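Local coordinates for AlyGC (Glaciecola chathamensis, PDB 5GKD), which probably cleaves alginate by beta-elimination, as a calcium-containing polysaccharide lyase of family 6 from a marine bacterium, at residues D23-V36 / L50-S64. Sequence-based numbering, arbitrary orientation.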
loop_
_atom_site.group_PDB
_atom_site.type_symbol
_atom_site.label_atom_id
_atom_site.label_comp_id
_atom_site.label_asym_id
_atom_site.label_seq_id
_atom_site.Cartn_x
_atom_site.Cartn_y
_atom_site.Cartn_z
ATOM N N ASP A 23 27.470 -11.859 37.364
ATOM C CA ASP A 23 26.308 -12.136 36.519
ATOM C C ASP A 23 25.236 -11.082 36.784
ATOM O O ASP A 23 24.810 -10.900 37.928
ATOM C CB ASP A 23 25.723 -13.525 36.799
ATOM C CG ASP A 23 26.650 -14.649 36.396
ATOM O OD1 ASP A 23 27.874 -14.416 36.334
ATOM O OD2 ASP A 23 26.157 -15.768 36.137
ATOM N N ILE A 24 24.806 -10.394 35.737
ATOM C CA ILE A 24 23.634 -9.534 35.799
ATOM C C ILE A 24 22.440 -10.387 35.399
ATOM O O ILE A 24 22.435 -10.989 34.324
ATOM C CB ILE A 24 23.789 -8.317 34.878
ATOM C CG1 ILE A 24 25.022 -7.513 35.288
ATOM C CG2 ILE A 24 22.514 -7.474 34.897
ATOM C CD1 ILE A 24 25.345 -6.369 34.388
ATOM N N ILE A 25 21.441 -10.468 36.268
ATOM C CA ILE A 25 20.340 -11.412 36.116
ATOM C C ILE A 25 19.050 -10.629 35.881
ATOM O O ILE A 25 18.570 -9.912 36.772
ATOM C CB ILE A 25 20.215 -12.328 37.337
ATOM C CG1 ILE A 25 21.502 -13.126 37.550
ATOM C CG2 ILE A 25 19.039 -13.261 37.173
ATOM C CD1 ILE A 25 21.425 -14.050 38.758
ATOM N N LEU A 26 18.479 -10.770 34.688
ATOM C CA LEU A 26 17.163 -10.208 34.407
ATOM C C LEU A 26 16.104 -11.081 35.064
ATOM O O LEU A 26 15.996 -12.270 34.747
ATOM C CB LEU A 26 16.905 -10.113 32.904
ATOM C CG LEU A 26 17.847 -9.298 32.023
ATOM C CD1 LEU A 26 17.294 -9.222 30.586
ATOM C CD2 LEU A 26 18.117 -7.916 32.622
ATOM N N ALA A 27 15.335 -10.485 35.974
ATOM C CA ALA A 27 14.289 -11.190 36.693
ATOM C C ALA A 27 13.224 -11.726 35.740
ATOM O O ALA A 27 12.899 -11.112 34.726
ATOM C CB ALA A 27 13.641 -10.252 37.728
ATOM N N ASN A 28 12.668 -12.881 36.094
ATOM C CA ASN A 28 11.610 -13.487 35.306
ATOM C C ASN A 28 10.476 -12.499 35.093
ATOM O O ASN A 28 10.072 -11.791 36.013
ATOM C CB ASN A 28 11.087 -14.744 36.003
ATOM C CG ASN A 28 12.104 -15.851 36.027
ATOM O OD1 ASN A 28 13.018 -15.885 35.203
ATOM N ND2 ASN A 28 11.950 -16.774 36.958
ATOM N N GLY A 29 9.984 -12.451 33.871
ATOM C CA GLY A 29 8.896 -11.575 33.510
ATOM C C GLY A 29 9.032 -11.145 32.063
ATOM O O GLY A 29 9.886 -11.633 31.327
ATOM N N THR A 30 8.168 -10.214 31.681
ATOM C CA THR A 30 8.110 -9.674 30.332
ATOM C C THR A 30 8.704 -8.266 30.342
ATOM O O THR A 30 8.186 -7.373 31.012
ATOM C CB THR A 30 6.667 -9.676 29.822
ATOM O OG1 THR A 30 6.188 -11.029 29.758
ATOM C CG2 THR A 30 6.570 -9.035 28.453
ATOM N N TRP A 31 9.806 -8.086 29.626
ATOM C CA TRP A 31 10.475 -6.793 29.507
ATOM C C TRP A 31 10.110 -6.219 28.152
ATOM O O TRP A 31 10.622 -6.680 27.129
ATOM C CB TRP A 31 11.990 -6.931 29.633
ATOM C CG TRP A 31 12.435 -7.547 30.895
ATOM C CD1 TRP A 31 12.157 -8.799 31.337
ATOM C CD2 TRP A 31 13.251 -6.939 31.890
ATOM N NE1 TRP A 31 12.737 -9.008 32.550
ATOM C CE2 TRP A 31 13.425 -7.883 32.913
ATOM C CE3 TRP A 31 13.859 -5.682 32.013
ATOM C CZ2 TRP A 31 14.184 -7.621 34.047
ATOM C CZ3 TRP A 31 14.618 -5.419 33.145
ATOM C CH2 TRP A 31 14.767 -6.383 34.150
ATOM N N ARG A 32 9.238 -5.217 28.139
ATOM C CA ARG A 32 8.737 -4.664 26.892
ATOM C C ARG A 32 9.550 -3.437 26.496
ATOM O O ARG A 32 9.948 -2.642 27.347
ATOM C CB ARG A 32 7.248 -4.314 27.004
ATOM C CG ARG A 32 6.627 -3.852 25.684
ATOM C CD ARG A 32 5.254 -4.452 25.385
ATOM N NE ARG A 32 4.808 -4.042 24.050
ATOM C CZ ARG A 32 4.543 -4.854 23.018
ATOM N NH1 ARG A 32 4.636 -6.185 23.122
ATOM N NH2 ARG A 32 4.171 -4.319 21.859
ATOM N N ASP A 33 9.816 -3.302 25.199
ATOM C CA ASP A 33 10.530 -2.142 24.665
ATOM C C ASP A 33 11.870 -1.933 25.370
ATOM O O ASP A 33 12.230 -0.816 25.729
ATOM C CB ASP A 33 9.675 -0.874 24.774
ATOM C CG ASP A 33 8.328 -0.997 24.067
ATOM O OD1 ASP A 33 8.192 -1.780 23.108
ATOM O OD2 ASP A 33 7.399 -0.284 24.479
ATOM N N PHE A 34 12.611 -3.017 25.576
ATOM C CA PHE A 34 13.886 -2.988 26.286
ATOM C C PHE A 34 15.022 -3.100 25.271
ATOM O O PHE A 34 15.341 -4.195 24.809
ATOM C CB PHE A 34 13.948 -4.120 27.308
ATOM C CG PHE A 34 15.097 -4.010 28.280
ATOM C CD1 PHE A 34 15.820 -2.831 28.400
ATOM C CD2 PHE A 34 15.453 -5.084 29.073
ATOM C CE1 PHE A 34 16.859 -2.732 29.296
ATOM C CE2 PHE A 34 16.511 -4.980 29.964
ATOM C CZ PHE A 34 17.207 -3.805 30.072
ATOM N N GLU A 35 15.651 -1.964 24.955
ATOM C CA GLU A 35 16.843 -1.921 24.106
ATOM C C GLU A 35 18.068 -2.116 24.992
ATOM O O GLU A 35 18.538 -1.178 25.632
ATOM C CB GLU A 35 16.919 -0.604 23.341
ATOM C CG GLU A 35 15.832 -0.432 22.312
ATOM C CD GLU A 35 15.924 0.883 21.550
ATOM O OE1 GLU A 35 16.833 1.036 20.703
ATOM O OE2 GLU A 35 15.071 1.754 21.783
ATOM N N VAL A 36 18.591 -3.339 25.026
ATOM C CA VAL A 36 19.659 -3.717 25.941
ATOM C C VAL A 36 20.995 -3.349 25.316
ATOM O O VAL A 36 21.311 -3.795 24.214
ATOM C CB VAL A 36 19.611 -5.217 26.262
ATOM C CG1 VAL A 36 20.762 -5.600 27.178
ATOM C CG2 VAL A 36 18.258 -5.599 26.863
ATOM N N LEU A 50 25.277 -11.584 31.253
ATOM C CA LEU A 50 23.886 -11.133 31.299
ATOM C C LEU A 50 23.012 -12.339 31.002
ATOM O O LEU A 50 23.143 -12.931 29.928
ATOM C CB LEU A 50 23.626 -10.054 30.253
ATOM C CG LEU A 50 22.507 -9.009 30.340
ATOM C CD1 LEU A 50 21.898 -8.729 28.990
ATOM C CD2 LEU A 50 21.452 -9.222 31.425
ATOM N N ARG A 51 22.117 -12.700 31.925
ATOM C CA ARG A 51 21.335 -13.911 31.722
ATOM C C ARG A 51 19.956 -13.770 32.350
ATOM O O ARG A 51 19.738 -12.974 33.257
ATOM C CB ARG A 51 22.046 -15.156 32.276
ATOM C CG ARG A 51 22.779 -14.921 33.556
ATOM C CD ARG A 51 23.402 -16.201 34.146
ATOM N NE ARG A 51 22.375 -16.874 34.912
ATOM C CZ ARG A 51 22.385 -17.036 36.224
ATOM N NH1 ARG A 51 23.402 -16.634 36.957
ATOM N NH2 ARG A 51 21.363 -17.637 36.788
ATOM N N GLY A 52 19.018 -14.558 31.846
ATOM C CA GLY A 52 17.696 -14.588 32.432
ATOM C C GLY A 52 17.703 -15.418 33.704
ATOM O O GLY A 52 18.403 -16.425 33.808
ATOM N N GLN A 53 16.921 -14.963 34.686
ATOM C CA GLN A 53 16.805 -15.661 35.962
ATOM C C GLN A 53 16.460 -17.130 35.765
ATOM O O GLN A 53 17.132 -18.017 36.298
ATOM C CB GLN A 53 15.739 -14.979 36.820
ATOM C CG GLN A 53 15.597 -15.541 38.217
ATOM C CD GLN A 53 14.426 -14.922 38.967
ATOM O OE1 GLN A 53 13.716 -14.070 38.448
ATOM N NE2 GLN A 53 14.215 -15.368 40.186
ATOM N N THR A 54 15.424 -17.400 34.986
ATOM C CA THR A 54 15.045 -18.758 34.613
ATOM C C THR A 54 14.899 -18.800 33.102
ATOM O O THR A 54 13.917 -18.246 32.573
ATOM C CB THR A 54 13.733 -19.183 35.255
ATOM O OG1 THR A 54 13.822 -19.052 36.677
ATOM C CG2 THR A 54 13.420 -20.628 34.876
ATOM N N PRO A 55 15.818 -19.443 32.382
ATOM C CA PRO A 55 15.699 -19.470 30.920
ATOM C C PRO A 55 14.336 -20.010 30.529
ATOM O O PRO A 55 13.878 -21.016 31.063
ATOM C CB PRO A 55 16.846 -20.385 30.486
ATOM C CG PRO A 55 17.884 -20.221 31.608
ATOM C CD PRO A 55 17.046 -20.099 32.862
ATOM N N GLY A 56 13.645 -19.269 29.670
ATOM C CA GLY A 56 12.299 -19.583 29.269
ATOM C C GLY A 56 11.234 -18.777 29.979
ATOM O O GLY A 56 10.068 -18.866 29.595
ATOM N N LYS A 57 11.598 -18.000 31.008
ATOM C CA LYS A 57 10.654 -17.115 31.685
ATOM C C LYS A 57 11.017 -15.639 31.578
ATOM O O LYS A 57 10.315 -14.801 32.157
ATOM C CB LYS A 57 10.529 -17.496 33.169
ATOM C CG LYS A 57 9.904 -18.866 33.397
ATOM C CD LYS A 57 9.800 -19.225 34.876
ATOM C CE LYS A 57 8.928 -20.460 35.066
ATOM N NZ LYS A 57 8.939 -21.002 36.458
ATOM N N VAL A 58 12.107 -15.296 30.899
ATOM C CA VAL A 58 12.475 -13.907 30.635
ATOM C C VAL A 58 12.229 -13.640 29.162
ATOM O O VAL A 58 12.914 -14.188 28.287
ATOM C CB VAL A 58 13.931 -13.609 31.014
ATOM C CG1 VAL A 58 14.326 -12.216 30.564
ATOM C CG2 VAL A 58 14.132 -13.789 32.505
ATOM N N PHE A 59 11.264 -12.779 28.892
ATOM C CA PHE A 59 10.871 -12.413 27.547
ATOM C C PHE A 59 11.229 -10.964 27.303
ATOM O O PHE A 59 10.979 -10.111 28.158
ATOM C CB PHE A 59 9.366 -12.617 27.353
ATOM C CG PHE A 59 8.916 -14.001 27.650
ATOM C CD1 PHE A 59 9.106 -15.013 26.726
ATOM C CD2 PHE A 59 8.314 -14.302 28.860
ATOM C CE1 PHE A 59 8.693 -16.294 26.991
ATOM C CE2 PHE A 59 7.904 -15.595 29.132
ATOM C CZ PHE A 59 8.095 -16.590 28.193
ATOM N N LEU A 60 11.803 -10.693 26.146
ATOM C CA LEU A 60 12.048 -9.338 25.685
ATOM C C LEU A 60 11.125 -9.109 24.499
ATOM O O LEU A 60 11.283 -9.747 23.455
ATOM C CB LEU A 60 13.510 -9.121 25.315
ATOM C CG LEU A 60 14.367 -8.669 26.496
ATOM C CD1 LEU A 60 14.516 -9.789 27.480
ATOM C CD2 LEU A 60 15.720 -8.155 26.068
ATOM N N THR A 61 10.170 -8.196 24.663
ATOM C CA THR A 61 9.057 -8.045 23.737
ATOM C C THR A 61 8.968 -6.604 23.237
ATOM O O THR A 61 9.709 -5.715 23.664
ATOM C CB THR A 61 7.728 -8.456 24.387
ATOM O OG1 THR A 61 7.373 -7.521 25.423
ATOM C CG2 THR A 61 7.823 -9.855 24.969
ATOM N N GLY A 62 8.045 -6.380 22.317
ATOM C CA GLY A 62 7.918 -5.061 21.726
ATOM C C GLY A 62 9.182 -4.687 20.987
ATOM O O GLY A 62 9.832 -5.526 20.357
ATOM N N GLN A 63 9.555 -3.411 21.082
ATOM C CA GLN A 63 10.729 -2.904 20.369
ATOM C C GLN A 63 11.959 -3.040 21.261
ATOM O O GLN A 63 12.549 -2.070 21.718
ATOM C CB GLN A 63 10.504 -1.473 19.899
ATOM C CG GLN A 63 9.719 -1.407 18.598
ATOM C CD GLN A 63 8.365 -2.092 18.730
ATOM O OE1 GLN A 63 7.439 -1.540 19.327
ATOM N NE2 GLN A 63 8.262 -3.314 18.230
ATOM N N SER A 64 12.324 -4.301 21.502
ATOM C CA SER A 64 13.494 -4.701 22.266
ATOM C C SER A 64 14.591 -5.146 21.316
ATOM O O SER A 64 14.327 -5.552 20.183
ATOM C CB SER A 64 13.166 -5.849 23.222
ATOM O OG SER A 64 12.296 -5.460 24.250
HETATM O O HOH W 1 6.019 -2.101 21.638
HETATM O O HOH W 2 4.567 -8.054 25.400
HETATM O O HOH W 3 12.077 0.556 22.383
#
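Asp23 and Arg51 open the pairing of two successive rungs at the N-terminal end of a right-handed parallel beta-helix, the fold of the pectate lyase-like clan. The carboxylate offers the anti lone pair of OD2 to Arg51 NH1 (3.0 Å) almost in the guanidinium plane, although the two planes stand 81° apart; the same guanidinium has Ile25 CD1 over one face. Ile24 and Leu26 turn inward, where Leu50 CD2 packs 3.7 Å from Leu26 CG, and Val58 and Leu60 extend this apolar packing. At the corner the coil turns on Asn28. Its backbone N is bound nearly straight by Gln53 OE1 (2.8 Å). The extended Gln53 chain carries that oxygen there, with CG anti to the Gln53 backbone N (chi1 -175°). The Asn28 amide stacks on that of Gln53, its planar orientation fixed at both ends: OD1 takes Thr54 N on a lone pair, and ND2 gives to Thr54 OG1 (3.0 Å). Parallel pairing resumes from Gly29 to Arg32 against Val58 to Thr61. Trp31, with Leu26 CD2 over one ring face, returns NE1 to Ala27 O (3.0 Å) in the ring plane. Arg32 lays its guanidinium over Gly62 CA, and Asp33 OD1 accepts Gln63 N. At the next turn Ser64 OG receives Phe34 N (2.8 Å) and donates to Thr61 O, which Asp33 N reaches from the opposite face of the carbonyl plane.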